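Local coordinates for protein Lys-gingipain catalytic subunit (Porphyromonas gingivalis, PDB 4RBM) that cleaves proteins after lysine residues as a secreted, calcium-binding cysteine protease and may act as a virulence factor in periodontal disease, at residues A[248-253]-A[280-285]. Residues are numbered along the deposited sequence; the frame is centred on the assembly and turned at random.
Sequences CCITAQ and SPNSYW. With CKC ((3S)-3,7-diaminoheptan-2-one), chain R.
The nucleophile loop of the active site, 248-253, lies against 280-285, whose Ser283-Trp285 end helps line the pocket holding the lysine-like chain of the inhibitor CKC, and the catalytic Cys249 meets Asn282 where they join. Cys249 SG is bonded covalently to CKC CAK; Cys249 chi1 (-49°) holds SG anti to its own carbonyl carbon, beside Asn282 and the ligand, with Asn282 OD1 3.5 Å from Cys249 CB. Beyond the cysteine, Ile250 N donates to Pro281 O at 3.1 Å, reaching the oxygen from above its carbonyl plane. Proline, with no N-H to donate, takes part through this carbonyl, which also accepts from Ser279 OG. Ile250 CG2 packs on the same backbone, 3.4 Å from Pro281 C. Gln253, its chain extended with CG anti to the backbone N (chi1 -167°), lays its methylenes along Ser280 and ends in a nearly straight bond, NE2 to Ser280 O at 2.9 Å, with that oxygen close to the amide plane. Ser280 is buried, its small side chain fitting beside Ala252 O and Gln253 while OG hydrogen-bonds to Val100 O. Ser283 OG sits 3.2 Å from Cys248 C, but its hydrogen bond is to Asp288 OD2, which also hydrogen-bonds to CKC. Trp285 lays one indole face along the aliphatic chain, CKC CAG lying 3.7 Å above the ring plane. Paired loops following adjacent parallel strands 242-247 and 273-279, carrying nucleophile and part of the substrate pocket, are characteristic of the caspase-like fold of clan CD peptidases.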
loop_
_atom_site.group_PDB
_atom_site.type_symbol
_atom_site.label_atom_id
_atom_site.label_comp_id
_atom_site.label_asym_id
_atom_site.label_seq_id
_atom_site.Cartn_x
_atom_site.Cartn_y
_atom_site.Cartn_z
ATOM N N CYS A 248 12.736 -8.943 5.185
ATOM C CA CYS A 248 13.239 -10.234 5.655
ATOM C C CYS A 248 12.768 -11.324 4.727
ATOM O O CYS A 248 11.965 -11.061 3.826
ATOM C CB CYS A 248 12.769 -10.497 7.088
ATOM S SG CYS A 248 10.974 -10.514 7.293
ATOM N N CYS A 249 13.291 -12.551 4.905
ATOM C CA CYS A 249 12.871 -13.589 3.967
ATOM C C CYS A 249 11.478 -14.112 4.230
ATOM O O CYS A 249 10.925 -14.014 5.320
ATOM C CB CYS A 249 13.740 -14.862 4.055
ATOM S SG CYS A 249 15.525 -14.476 4.005
ATOM N N ILE A 250 10.868 -14.506 3.116
ATOM C CA ILE A 250 9.714 -15.361 2.862
ATOM C C ILE A 250 8.431 -15.112 3.705
ATOM O O ILE A 250 7.499 -15.886 3.510
ATOM C CB ILE A 250 10.138 -16.866 2.989
ATOM C CG1 ILE A 250 10.571 -17.262 4.426
ATOM C CG2 ILE A 250 11.224 -17.215 1.956
ATOM C CD1 ILE A 250 11.056 -18.776 4.553
ATOM N N THR A 251 8.292 -13.996 4.467
ATOM C CA THR A 251 7.040 -13.781 5.229
ATOM C C THR A 251 5.811 -13.539 4.328
ATOM O O THR A 251 4.680 -13.614 4.815
ATOM C CB THR A 251 7.166 -12.620 6.201
ATOM O OG1 THR A 251 7.423 -11.418 5.462
ATOM C CG2 THR A 251 8.243 -12.854 7.265
ATOM N N ALA A 252 6.028 -13.172 3.056
ATOM C CA ALA A 252 4.925 -12.925 2.130
ATOM C C ALA A 252 4.839 -14.066 1.098
ATOM O O ALA A 252 4.382 -13.835 -0.011
ATOM C CB ALA A 252 5.092 -11.562 1.433
ATOM N N GLN A 253 5.260 -15.300 1.469
ATOM C CA GLN A 253 5.211 -16.429 0.533
ATOM C C GLN A 253 3.789 -16.965 0.584
ATOM O O GLN A 253 3.508 -17.946 1.275
ATOM C CB GLN A 253 6.283 -17.473 0.877
ATOM C CG GLN A 253 6.485 -18.492 -0.236
ATOM C CD GLN A 253 7.623 -19.416 0.072
ATOM O OE1 GLN A 253 7.403 -20.593 0.367
ATOM N NE2 GLN A 253 8.867 -18.910 0.014
ATOM N N SER A 280 8.164 -12.777 -0.949
ATOM C CA SER A 280 7.739 -14.158 -1.173
ATOM C C SER A 280 8.987 -15.112 -1.085
ATOM O O SER A 280 8.945 -16.062 -0.288
ATOM C CB SER A 280 7.003 -14.290 -2.498
ATOM O OG SER A 280 6.882 -15.659 -2.844
ATOM N N PRO A 281 10.116 -14.844 -1.791
ATOM C CA PRO A 281 11.324 -15.674 -1.599
ATOM C C PRO A 281 12.231 -15.052 -0.531
ATOM O O PRO A 281 11.824 -14.122 0.175
ATOM C CB PRO A 281 11.993 -15.572 -2.972
ATOM C CG PRO A 281 11.804 -14.084 -3.277
ATOM C CD PRO A 281 10.354 -13.845 -2.857
ATOM N N ASN A 282 13.482 -15.507 -0.455
ATOM C CA ASN A 282 14.446 -14.868 0.445
ATOM C C ASN A 282 14.682 -13.428 0.013
ATOM O O ASN A 282 14.612 -13.130 -1.184
ATOM C CB ASN A 282 15.788 -15.617 0.374
ATOM C CG ASN A 282 15.830 -16.933 1.113
ATOM O OD1 ASN A 282 14.937 -17.278 1.892
ATOM N ND2 ASN A 282 16.847 -17.739 0.822
ATOM N N SER A 283 14.936 -12.537 0.977
ATOM C CA SER A 283 15.394 -11.186 0.663
ATOM C C SER A 283 16.878 -11.178 1.001
ATOM O O SER A 283 17.372 -12.115 1.654
ATOM C CB SER A 283 14.612 -10.100 1.410
ATOM O OG SER A 283 14.970 -10.135 2.780
ATOM N N TYR A 284 17.605 -10.200 0.490
ATOM C CA TYR A 284 19.049 -10.161 0.699
ATOM C C TYR A 284 19.411 -8.911 1.472
ATOM O O TYR A 284 18.735 -7.882 1.340
ATOM C CB TYR A 284 19.809 -10.268 -0.633
ATOM C CG TYR A 284 19.778 -11.670 -1.209
ATOM C CD1 TYR A 284 18.603 -12.200 -1.755
ATOM C CD2 TYR A 284 20.912 -12.476 -1.192
ATOM C CE1 TYR A 284 18.563 -13.496 -2.260
ATOM C CE2 TYR A 284 20.895 -13.753 -1.743
ATOM C CZ TYR A 284 19.709 -14.275 -2.231
ATOM O OH TYR A 284 19.708 -15.531 -2.765
ATOM N N TRP A 285 20.465 -9.006 2.301
ATOM C CA TRP A 285 20.901 -7.899 3.168
ATOM C C TRP A 285 21.294 -6.644 2.384
ATOM O O TRP A 285 20.845 -5.543 2.734
ATOM C CB TRP A 285 22.070 -8.334 4.038
ATOM C CG TRP A 285 21.694 -9.324 5.095
ATOM C CD1 TRP A 285 21.958 -10.664 5.093
ATOM C CD2 TRP A 285 21.029 -9.045 6.343
ATOM N NE1 TRP A 285 21.491 -11.241 6.259
ATOM C CE2 TRP A 285 20.920 -10.271 7.044
ATOM C CE3 TRP A 285 20.543 -7.868 6.954
ATOM C CZ2 TRP A 285 20.399 -10.347 8.350
ATOM C CZ3 TRP A 285 19.995 -7.953 8.234
ATOM C CH2 TRP A 285 19.934 -9.177 8.919
HETATM C CAK CKC R . 15.563 -13.948 5.772
HETATM C C CKC R . 16.922 -14.066 6.387
HETATM O O CKC R . 17.114 -14.947 7.212
HETATM C CA CKC R . 18.115 -13.396 5.694
HETATM N N CKC R . 18.437 -14.484 4.808
HETATM C CAL CKC R . 17.876 -12.119 4.849
HETATM C CAH CKC R . 17.510 -10.942 5.733
HETATM C CAG CKC R . 17.653 -9.600 5.015
HETATM C CAI CKC R . 17.167 -8.602 6.062
HETATM N NAM CKC R . 17.013 -7.213 5.582
#